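PDB 6K7Z: GH18 chiitnase from Pseudoalteromonas aurantia, which hydrolyses chitin, probably cutting the beta-1,4 bonds within chains of N-acetylglucosamine as an endochitinase of glycoside hydrolase family 18. Local coordinates for residues A[102-105]-A[111-114]; A[39-44]-A[74-79]. All coordinates share one frame; numbering follows the deposited sequence.

Interaction 1 (A[102-105]-A[111-114]); sequences SFVK and GVDI
Val104, near the end of helix 93-106, reaches Gly111 and Val112 at the start of strand 111-115, where a short link turns the chain from an outer helix back into the parallel barrel of this TIM-barrel glycosidase. The side chain points toward the strand, and its two methyls meet different partners. Val104 CG1, anti to the backbone N (chi1 168°), comes up to the backbone of Gly111, 3.7 Å from Gly111 N and 4.0 Å from Gly111 CA. On the other branch, Val104 CG2 lies 3.6 Å from Gly111 O and also meets the CG2 methyl of Val112, the two side chains crossing at a slant. Leu109, Tyr150 and Ile74 also touch Val104. With an alanine here both methyls are gone, which would probably leave Val112 CG2 without its neighbour on the helix and open a gap beside the Gly111 backbone. At Gly111 phi is 144°, and a CB would be jammed against the preceding carbonyl oxygen. Gly111 N is buried by the contact and has no hydrogen-bond partner in the model. Packing is tightest between the two valines, where Val104 CG2 and Val112 CG2 are 3.4 Å apart, closer than methyls usually sit.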
# COMPACT_ATOMS: atom_id res chain seq x y z
N SER A 102 -16.97 5.42 -5.22
CA SER A 102 -17.65 6.67 -4.89
C SER A 102 -16.80 7.54 -3.97
O SER A 102 -16.68 8.75 -4.19
CB SER A 102 -19.00 6.37 -4.25
OG SER A 102 -19.86 5.77 -5.20
N PHE A 103 -16.18 6.94 -2.95
CA PHE A 103 -15.34 7.73 -2.07
C PHE A 103 -14.20 8.39 -2.84
O PHE A 103 -13.90 9.57 -2.63
CB PHE A 103 -14.77 6.88 -0.94
CG PHE A 103 -13.99 7.69 0.07
CD1 PHE A 103 -12.63 7.93 -0.10
CD2 PHE A 103 -14.62 8.20 1.19
CE1 PHE A 103 -11.91 8.70 0.82
CE2 PHE A 103 -13.92 8.95 2.12
CZ PHE A 103 -12.56 9.20 1.93
N VAL A 104 -13.58 7.65 -3.76
CA VAL A 104 -12.50 8.20 -4.57
C VAL A 104 -13.01 9.37 -5.41
O VAL A 104 -12.38 10.43 -5.49
CB VAL A 104 -11.87 7.11 -5.44
CG1 VAL A 104 -10.95 7.71 -6.50
CG2 VAL A 104 -11.11 6.14 -4.57
N LYS A 105 -14.15 9.18 -6.08
CA LYS A 105 -14.62 10.21 -7.00
C LYS A 105 -15.16 11.42 -6.25
O LYS A 105 -14.88 12.56 -6.63
CB LYS A 105 -15.68 9.63 -7.94
CG LYS A 105 -15.12 8.61 -8.91
CD LYS A 105 -16.20 8.15 -9.89
CE LYS A 105 -15.63 7.24 -10.96
NZ LYS A 105 -16.70 6.73 -11.88
N GLY A 111 -7.25 7.26 -6.71
CA GLY A 111 -7.42 5.83 -6.68
C GLY A 111 -7.35 5.29 -5.26
O GLY A 111 -7.54 6.01 -4.29
N VAL A 112 -7.08 3.98 -5.17
CA VAL A 112 -7.20 3.23 -3.93
C VAL A 112 -5.95 2.38 -3.74
O VAL A 112 -5.46 1.77 -4.69
CB VAL A 112 -8.44 2.31 -3.91
CG1 VAL A 112 -8.53 1.56 -2.58
CG2 VAL A 112 -9.69 3.10 -4.13
N ASP A 113 -5.48 2.32 -2.51
CA ASP A 113 -4.49 1.35 -2.07
C ASP A 113 -5.21 0.34 -1.19
O ASP A 113 -5.90 0.71 -0.24
CB ASP A 113 -3.38 2.05 -1.28
CG ASP A 113 -2.35 1.09 -0.72
OD1 ASP A 113 -1.61 0.45 -1.51
OD2 ASP A 113 -2.25 1.00 0.52
N ILE A 114 -5.08 -0.94 -1.52
CA ILE A 114 -5.77 -2.00 -0.80
C ILE A 114 -4.75 -2.57 0.17
O ILE A 114 -3.91 -3.40 -0.21
CB ILE A 114 -6.34 -3.06 -1.74
CG1 ILE A 114 -7.45 -2.43 -2.59
CG2 ILE A 114 -6.86 -4.26 -0.95
CD1 ILE A 114 -7.84 -3.27 -3.78

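Interaction 2 (A[39-44]-A[74-79])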
# COMPACT_ATOMS: atom_id res chain seq x y z
N PHE A 39 -20.10 -2.85 5.75
CA PHE A 39 -20.23 -2.13 4.49
C PHE A 39 -20.28 -0.62 4.68
O PHE A 39 -20.20 0.11 3.68
CB PHE A 39 -21.46 -2.60 3.72
CG PHE A 39 -21.31 -3.98 3.17
CD1 PHE A 39 -20.71 -4.18 1.93
CD2 PHE A 39 -21.72 -5.09 3.89
CE1 PHE A 39 -20.55 -5.46 1.41
CE2 PHE A 39 -21.56 -6.38 3.38
CZ PHE A 39 -20.98 -6.56 2.14
N ASN A 40 -20.39 -0.14 5.91
CA ASN A 40 -20.23 1.28 6.22
C ASN A 40 -18.75 1.54 6.46
O ASN A 40 -18.17 1.03 7.43
CB ASN A 40 -21.06 1.67 7.44
CG ASN A 40 -22.55 1.57 7.20
OD1 ASN A 40 -23.01 1.52 6.06
ND2 ASN A 40 -23.32 1.52 8.29
N LEU A 41 -18.14 2.34 5.59
CA LEU A 41 -16.70 2.59 5.65
C LEU A 41 -16.43 3.89 6.41
O LEU A 41 -17.07 4.91 6.14
CB LEU A 41 -16.11 2.66 4.24
CG LEU A 41 -16.46 1.46 3.35
CD1 LEU A 41 -15.71 1.50 2.02
CD2 LEU A 41 -16.20 0.15 4.08
N VAL A 42 -15.48 3.85 7.35
CA VAL A 42 -15.18 5.01 8.18
C VAL A 42 -13.71 5.36 8.08
O VAL A 42 -12.85 4.48 7.92
CB VAL A 42 -15.57 4.79 9.66
CG1 VAL A 42 -17.08 4.59 9.81
CG2 VAL A 42 -14.81 3.61 10.24
N LEU A 43 -13.42 6.65 8.18
CA LEU A 43 -12.06 7.17 8.15
C LEU A 43 -11.44 7.16 9.54
O LEU A 43 -12.12 7.32 10.55
CB LEU A 43 -12.05 8.61 7.61
CG LEU A 43 -12.40 8.78 6.14
CD1 LEU A 43 -12.72 10.26 5.85
CD2 LEU A 43 -11.24 8.31 5.27
N SER A 44 -10.12 6.96 9.57
CA SER A 44 -9.32 7.05 10.77
C SER A 44 -8.00 7.72 10.42
O SER A 44 -7.60 7.76 9.25
CB SER A 44 -9.07 5.68 11.40
OG SER A 44 -8.41 4.82 10.49
N ILE A 74 -6.64 6.80 -1.39
CA ILE A 74 -7.15 6.40 -0.09
C ILE A 74 -6.74 4.95 0.13
O ILE A 74 -6.88 4.10 -0.77
CB ILE A 74 -8.68 6.60 0.00
CG1 ILE A 74 -9.17 6.29 1.42
CG2 ILE A 74 -9.45 5.78 -1.05
CD1 ILE A 74 -8.65 7.27 2.47
N SER A 75 -6.14 4.67 1.29
CA SER A 75 -5.77 3.31 1.62
C SER A 75 -6.92 2.67 2.39
O SER A 75 -7.32 3.17 3.45
CB SER A 75 -4.48 3.26 2.44
OG SER A 75 -4.07 1.92 2.60
N PHE A 76 -7.43 1.57 1.86
CA PHE A 76 -8.52 0.83 2.46
C PHE A 76 -7.97 -0.38 3.20
O PHE A 76 -7.21 -1.18 2.62
CB PHE A 76 -9.51 0.36 1.39
CG PHE A 76 -10.55 -0.58 1.92
CD1 PHE A 76 -11.51 -0.12 2.81
CD2 PHE A 76 -10.54 -1.91 1.56
CE1 PHE A 76 -12.46 -0.98 3.31
CE2 PHE A 76 -11.50 -2.78 2.04
CZ PHE A 76 -12.46 -2.32 2.93
N GLY A 77 -8.35 -0.52 4.46
CA GLY A 77 -7.89 -1.67 5.23
C GLY A 77 -7.00 -1.28 6.39
O GLY A 77 -7.43 -0.57 7.30
N GLY A 78 -5.75 -1.72 6.37
CA GLY A 78 -4.87 -1.50 7.49
C GLY A 78 -4.88 -2.67 8.45
O GLY A 78 -5.71 -3.58 8.39
N GLY A 79 -3.91 -2.67 9.34
CA GLY A 79 -3.72 -3.76 10.24
C GLY A 79 -4.76 -4.05 11.30
O GLY A 79 -4.80 -5.11 11.84
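Two separate pairs of apolar side chains make this contact, Leu41 with Phe76 and Leu43 with Ile74, and it lies on the outer, helix-facing side of the barrel wall. Strand 41-43 runs antiparallel to strand 25-33, and strand 71-77 is the parallel neighbour of that same strand. The two segments are therefore not paired with each other: their closest CA atoms, those of Leu41 and Phe76, are 9.0 Å apart, and side chains alone span the distance. Leu41 points its CB toward strand 71-77 and presents the CD2 methyl, so that Leu41 CD2 comes to 4.0 Å from Phe76 CE1, the two side chains running nearly perpendicular to each other. The ring gets there because its CG stands anti to the backbone N (chi1 172°), which carries the far end of the side chain closer to Leu41 than the direction of its CB would suggest. In the TIM barrel of family 18, strand 71-77 belongs to the parallel wall, whereas the short strand 41-43 is an extra antiparallel element attached at strand 25-33. Leu31 of that intervening strand touches Leu41, Leu43 and Ile74. Helix 93-106 adds Leu100, against Leu41 and Phe76, and Phe103, against Leu43 and Ile74. In the second pair the leucine again uses CD2, and the isoleucine meets it with the end of its longer branch: Leu43 CD2 is 4.0 Å from Ile74 CD1, the two side chains crossing at about a right angle.

How the interactions relate
The centres of interactions 1 and 2 lie 10 Å apart, on the same side of the chain's centre. Along the chain they come in series, 39-44 with 74-79 closing before 102-105 with 111-114 opens. Strands 71-77 and 111-115 are parallel neighbours in the barrel, and their backbones join the two contacts directly: Asp113 N is 2.9 Å from Ile74 O, and Asp113 O is 2.7 Å from Phe76 N, both probable hydrogen bonds. The chain between these strands, with helices 83-89 and 93-106, makes a beta-alpha-beta crossover, and Phe103 CE1 packs 3.7 Å from Ile74 CG1. Helix 93-106 thus supplies Val104 to interaction 1 and packs on the side chains of interaction 2.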